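Local atomic coordinates of probable fimbrial chaperone YadV (Escherichia coli K-12, PDB entry 5GHU), a protein that probably acts as a periplasmic chaperone that helps fold pilin subunits for fimbriae, which could contribute to adhesion to various surfaces. Residues Phe88-Leu93 and Thr116-Phe121. Sequence-based numbering, arbitrary orientation.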
ATOM      1  N   PHE A  88      -6.816   2.808  -2.981  1.00 22.69           N
ATOM      2  CA  PHE A  88      -7.680   1.723  -3.467  1.00 25.30           C
ATOM      3  C   PHE A  88      -6.883   0.459  -3.582  1.00 24.16           C
ATOM      4  O   PHE A  88      -5.646   0.464  -3.441  1.00 22.62           O
ATOM      5  CB  PHE A  88      -8.331   2.101  -4.822  1.00 21.60           C
ATOM      6  CG  PHE A  88      -9.112   3.355  -4.734  1.00 24.37           C
ATOM      7  CD1 PHE A  88      -8.500   4.594  -4.890  1.00 25.41           C
ATOM      8  CD2 PHE A  88     -10.456   3.311  -4.446  1.00 30.40           C
ATOM      9  CE1 PHE A  88      -9.243   5.745  -4.744  1.00 28.58           C
ATOM     10  CE2 PHE A  88     -11.187   4.495  -4.295  1.00 35.59           C
ATOM     11  CZ  PHE A  88     -10.536   5.706  -4.462  1.00 33.52           C
ATOM     12  N   TRP A  89      -7.613  -0.636  -3.787  1.00 25.90           N
ATOM     13  CA  TRP A  89      -6.975  -1.921  -4.019  1.00 25.98           C
ATOM     14  C   TRP A  89      -7.191  -2.452  -5.419  1.00 22.56           C
ATOM     15  O   TRP A  89      -8.313  -2.566  -5.881  1.00 25.00           O
ATOM     16  CB  TRP A  89      -7.492  -2.925  -2.991  1.00 28.61           C
ATOM     17  CG  TRP A  89      -6.908  -2.534  -1.673  1.00 36.15           C
ATOM     18  CD1 TRP A  89      -7.383  -1.585  -0.801  1.00 44.77           C
ATOM     19  CD2 TRP A  89      -5.684  -3.009  -1.121  1.00 32.74           C
ATOM     20  NE1 TRP A  89      -6.542  -1.469   0.269  1.00 45.57           N
ATOM     21  CE2 TRP A  89      -5.492  -2.340   0.102  1.00 43.59           C
ATOM     22  CE3 TRP A  89      -4.737  -3.936  -1.536  1.00 34.84           C
ATOM     23  CZ2 TRP A  89      -4.404  -2.598   0.917  1.00 47.21           C
ATOM     24  CZ3 TRP A  89      -3.667  -4.189  -0.729  1.00 43.67           C
ATOM     25  CH2 TRP A  89      -3.507  -3.530   0.484  1.00 44.57           C
ATOM     26  N   PHE A  90      -6.083  -2.737  -6.080  1.00 22.78           N
ATOM     27  CA  PHE A  90      -6.121  -3.414  -7.378  1.00 21.77           C
ATOM     28  C   PHE A  90      -6.052  -4.921  -7.155  1.00 24.17           C
ATOM     29  O   PHE A  90      -5.069  -5.418  -6.606  1.00 27.15           O
ATOM     30  CB  PHE A  90      -4.942  -2.943  -8.267  1.00 23.20           C
ATOM     31  CG  PHE A  90      -4.894  -3.645  -9.604  1.00 25.42           C
ATOM     32  CD1 PHE A  90      -5.950  -3.536 -10.482  1.00 25.44           C
ATOM     33  CD2 PHE A  90      -3.866  -4.514  -9.918  1.00 22.70           C
ATOM     34  CE1 PHE A  90      -5.976  -4.202 -11.697  1.00 27.50           C
ATOM     35  CE2 PHE A  90      -3.871  -5.184 -11.127  1.00 28.36           C
ATOM     36  CZ  PHE A  90      -4.949  -5.044 -12.015  1.00 29.29           C
ATOM     37  N   ASN A  91      -7.103  -5.623  -7.587  1.00 25.64           N
ATOM     38  CA  ASN A  91      -7.235  -7.060  -7.378  1.00 26.33           C
ATOM     39  C   ASN A  91      -7.067  -7.854  -8.629  1.00 28.09           C
ATOM     40  O   ASN A  91      -7.605  -7.470  -9.670  1.00 27.12           O
ATOM     41  CB  ASN A  91      -8.636  -7.407  -6.850  1.00 28.21           C
ATOM     42  CG  ASN A  91      -8.932  -6.782  -5.498  1.00 35.49           C
ATOM     43  OD1 ASN A  91      -8.893  -7.465  -4.496  1.00 38.52           O
ATOM     44  ND2 ASN A  91      -9.237  -5.495  -5.472  1.00 34.17           N
ATOM     45  N   VAL A  92      -6.402  -9.001  -8.491  1.00 27.15           N
ATOM     46  CA  VAL A  92      -6.246  -9.994  -9.530  1.00 27.17           C
ATOM     47  C   VAL A  92      -6.652 -11.353  -8.999  1.00 30.98           C
ATOM     48  O   VAL A  92      -6.141 -11.798  -7.976  1.00 34.11           O
ATOM     49  CB  VAL A  92      -4.794  -9.998  -9.996  1.00 28.16           C
ATOM     50  CG1 VAL A  92      -4.556 -11.118 -10.964  1.00 33.05           C
ATOM     51  CG2 VAL A  92      -4.505  -8.624 -10.585  1.00 31.96           C
ATOM     52  N   LEU A  93      -7.579 -12.002  -9.691  1.00 30.86           N
ATOM     53  CA  LEU A  93      -8.091 -13.307  -9.254  1.00 30.56           C
ATOM     54  C   LEU A  93      -7.882 -14.303 -10.388  1.00 35.14           C
ATOM     55  O   LEU A  93      -8.351 -14.061 -11.481  1.00 37.23           O
ATOM     56  CB  LEU A  93      -9.593 -13.175  -8.863  1.00 31.93           C
ATOM     57  CG  LEU A  93     -10.431 -14.375  -8.389  1.00 43.09           C
ATOM     58  CD1 LEU A  93     -10.922 -15.253  -9.540  1.00 52.10           C
ATOM     59  CD2 LEU A  93      -9.616 -15.190  -7.446  1.00 49.47           C
ATOM     60  N   THR A 116      -4.806 -11.956  -5.512  1.00 34.62           N
ATOM     61  CA  THR A 116      -3.742 -11.110  -5.017  1.00 36.00           C
ATOM     62  C   THR A 116      -4.204  -9.658  -5.143  1.00 33.58           C
ATOM     63  O   THR A 116      -4.995  -9.338  -6.006  1.00 35.46           O
ATOM     64  CB  THR A 116      -2.423 -11.329  -5.805  1.00 46.05           C
ATOM     65  OG1 THR A 116      -1.884 -12.606  -5.441  1.00 51.99           O
ATOM     66  CG2 THR A 116      -1.393 -10.270  -5.463  1.00 46.19           C
ATOM     67  N   ARG A 117      -3.749  -8.798  -4.245  1.00 32.08           N
ATOM     68  CA  ARG A 117      -4.145  -7.382  -4.265  1.00 32.68           C
ATOM     69  C   ARG A 117      -2.901  -6.534  -4.049  1.00 34.66           C
ATOM     70  O   ARG A 117      -2.071  -6.900  -3.225  1.00 34.10           O
ATOM     71  CB  ARG A 117      -5.138  -7.035  -3.147  1.00 40.69           C
ATOM     72  CG  ARG A 117      -6.433  -7.799  -3.104  1.00 55.10           C
ATOM     73  CD  ARG A 117      -7.295  -7.297  -1.949  1.00 53.36           C
ATOM     74  NE  ARG A 117      -6.477  -6.995  -0.780  1.00 64.42           N
ATOM     75  CZ  ARG A 117      -6.928  -6.381   0.311  1.00 65.94           C
ATOM     76  NH1 ARG A 117      -8.197  -6.000   0.378  1.00 62.26           N
ATOM     77  NH2 ARG A 117      -6.108  -6.138   1.326  1.00 66.82           N
ATOM     78  N   ILE A 118      -2.807  -5.386  -4.727  1.00 27.82           N
ATOM     79  CA  ILE A 118      -1.800  -4.355  -4.420  1.00 24.31           C
ATOM     80  C   ILE A 118      -2.480  -3.015  -4.308  1.00 23.20           C
ATOM     81  O   ILE A 118      -3.596  -2.835  -4.778  1.00 25.43           O
ATOM     82  CB  ILE A 118      -0.683  -4.220  -5.497  1.00 26.42           C
ATOM     83  CG1 ILE A 118      -1.257  -3.792  -6.847  1.00 27.79           C
ATOM     84  CG2 ILE A 118       0.139  -5.494  -5.598  1.00 28.48           C
ATOM     85  CD1 ILE A 118      -0.170  -3.580  -7.908  1.00 28.09           C
ATOM     86  N   LYS A 119      -1.837  -2.075  -3.628  1.00 22.77           N
ATOM     87  CA  LYS A 119      -2.429  -0.741  -3.437  1.00 21.38           C
ATOM     88  C   LYS A 119      -2.306   0.123  -4.680  1.00 21.28           C
ATOM     89  O   LYS A 119      -1.272   0.117  -5.377  1.00 22.02           O
ATOM     90  CB  LYS A 119      -1.731  -0.013  -2.294  1.00 23.01           C
ATOM     91  CG  LYS A 119      -1.984  -0.691  -0.946  1.00 23.94           C
ATOM     92  CD  LYS A 119      -0.988  -0.080   0.101  1.00 29.63           C
ATOM     93  CE  LYS A 119      -0.922  -0.845   1.428  1.00 35.61           C
ATOM     94  NZ  LYS A 119       0.245  -0.360   2.262  1.00 29.72           N
ATOM     95  N   LEU A 120      -3.361   0.893  -4.907  1.00 20.38           N
ATOM     96  CA  LEU A 120      -3.320   1.979  -5.909  1.00 22.13           C
ATOM     97  C   LEU A 120      -3.487   3.294  -5.152  1.00 21.37           C
ATOM     98  O   LEU A 120      -4.422   3.467  -4.368  1.00 21.29           O
ATOM     99  CB  LEU A 120      -4.426   1.816  -6.955  1.00 21.93           C
ATOM    100  CG  LEU A 120      -4.449   2.982  -7.967  1.00 23.43           C
ATOM    101  CD1 LEU A 120      -4.889   2.444  -9.365  1.00 23.96           C
ATOM    102  CD2 LEU A 120      -5.394   4.090  -7.516  1.00 24.66           C
ATOM    103  N   PHE A 121      -2.556   4.224  -5.336  1.00 18.23           N
ATOM    104  CA  PHE A 121      -2.683   5.524  -4.685  1.00 16.96           C
ATOM    105  C   PHE A 121      -3.084   6.532  -5.715  1.00 21.17           C
ATOM    106  O   PHE A 121      -2.312   6.775  -6.680  1.00 20.59           O
ATOM    107  CB  PHE A 121      -1.349   5.960  -4.018  1.00 20.94           C
ATOM    108  CG  PHE A 121      -0.898   5.021  -2.930  1.00 18.21           C
ATOM    109  CD1 PHE A 121      -1.402   5.151  -1.674  1.00 18.97           C
ATOM    110  CD2 PHE A 121       0.034   3.999  -3.179  1.00 20.03           C
ATOM    111  CE1 PHE A 121      -0.983   4.293  -0.630  1.00 20.34           C
ATOM    112  CE2 PHE A 121       0.414   3.084  -2.128  1.00 22.61           C
ATOM    113  CZ  PHE A 121      -0.077   3.255  -0.866  1.00 21.03           C
TER
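Trp89 is sandwiched between Arg117 and Lys119 of the neighbouring strand. Arg117 can be followed outward from its CB, which sits 3.5 Å from Trp89 CE3. Its CG and CD pass alongside the amide of Asn91, where the closest approach is doubtful in the model. Asn91 OD1 accepts a hydrogen bond from Arg115 NH2. The chain of Arg117 then bends at chi3 (-38°), which sets NE 3.6 Å from Trp89 CE3. CZ lies over the six-membered ring of Trp89, 4.0 Å from its centroid, in a cation-pi contact. The guanidinium and indole planes are 19° apart, a stacked pair. At the tip, NH2 lies over the same face, offset toward the rim, nearest Trp89 CZ3. Lys119 lies against the opposite face, over the six-membered ring. Its CG makes a CH-pi contact 3.7 Å from the centroid of that ring, and CE follows near Trp89 CH2. An alanine at Trp89 would probably leave the Arg117 guanidinium without its stacking surface and freer to turn, with a weak bond from NH1 to Gly40 O remaining.

The two strands are antiparallel neighbours in the immunoglobulin-like N-terminal domain of a PapD-type chaperone. Strand 9-13 lies beyond 114-123, and strand 31-38 beyond 86-95. Paired backbone hydrogen bonds join Phe88 to Leu120, Phe90 to Ile118 and Val92 to Thr116. The side chains of these residues lie on the other face of the sheet. There Phe90 CB meets Ile118 CG1 at 4.0 Å, and Phe88 CD1 meets Leu120 CD2 at 4.1 Å.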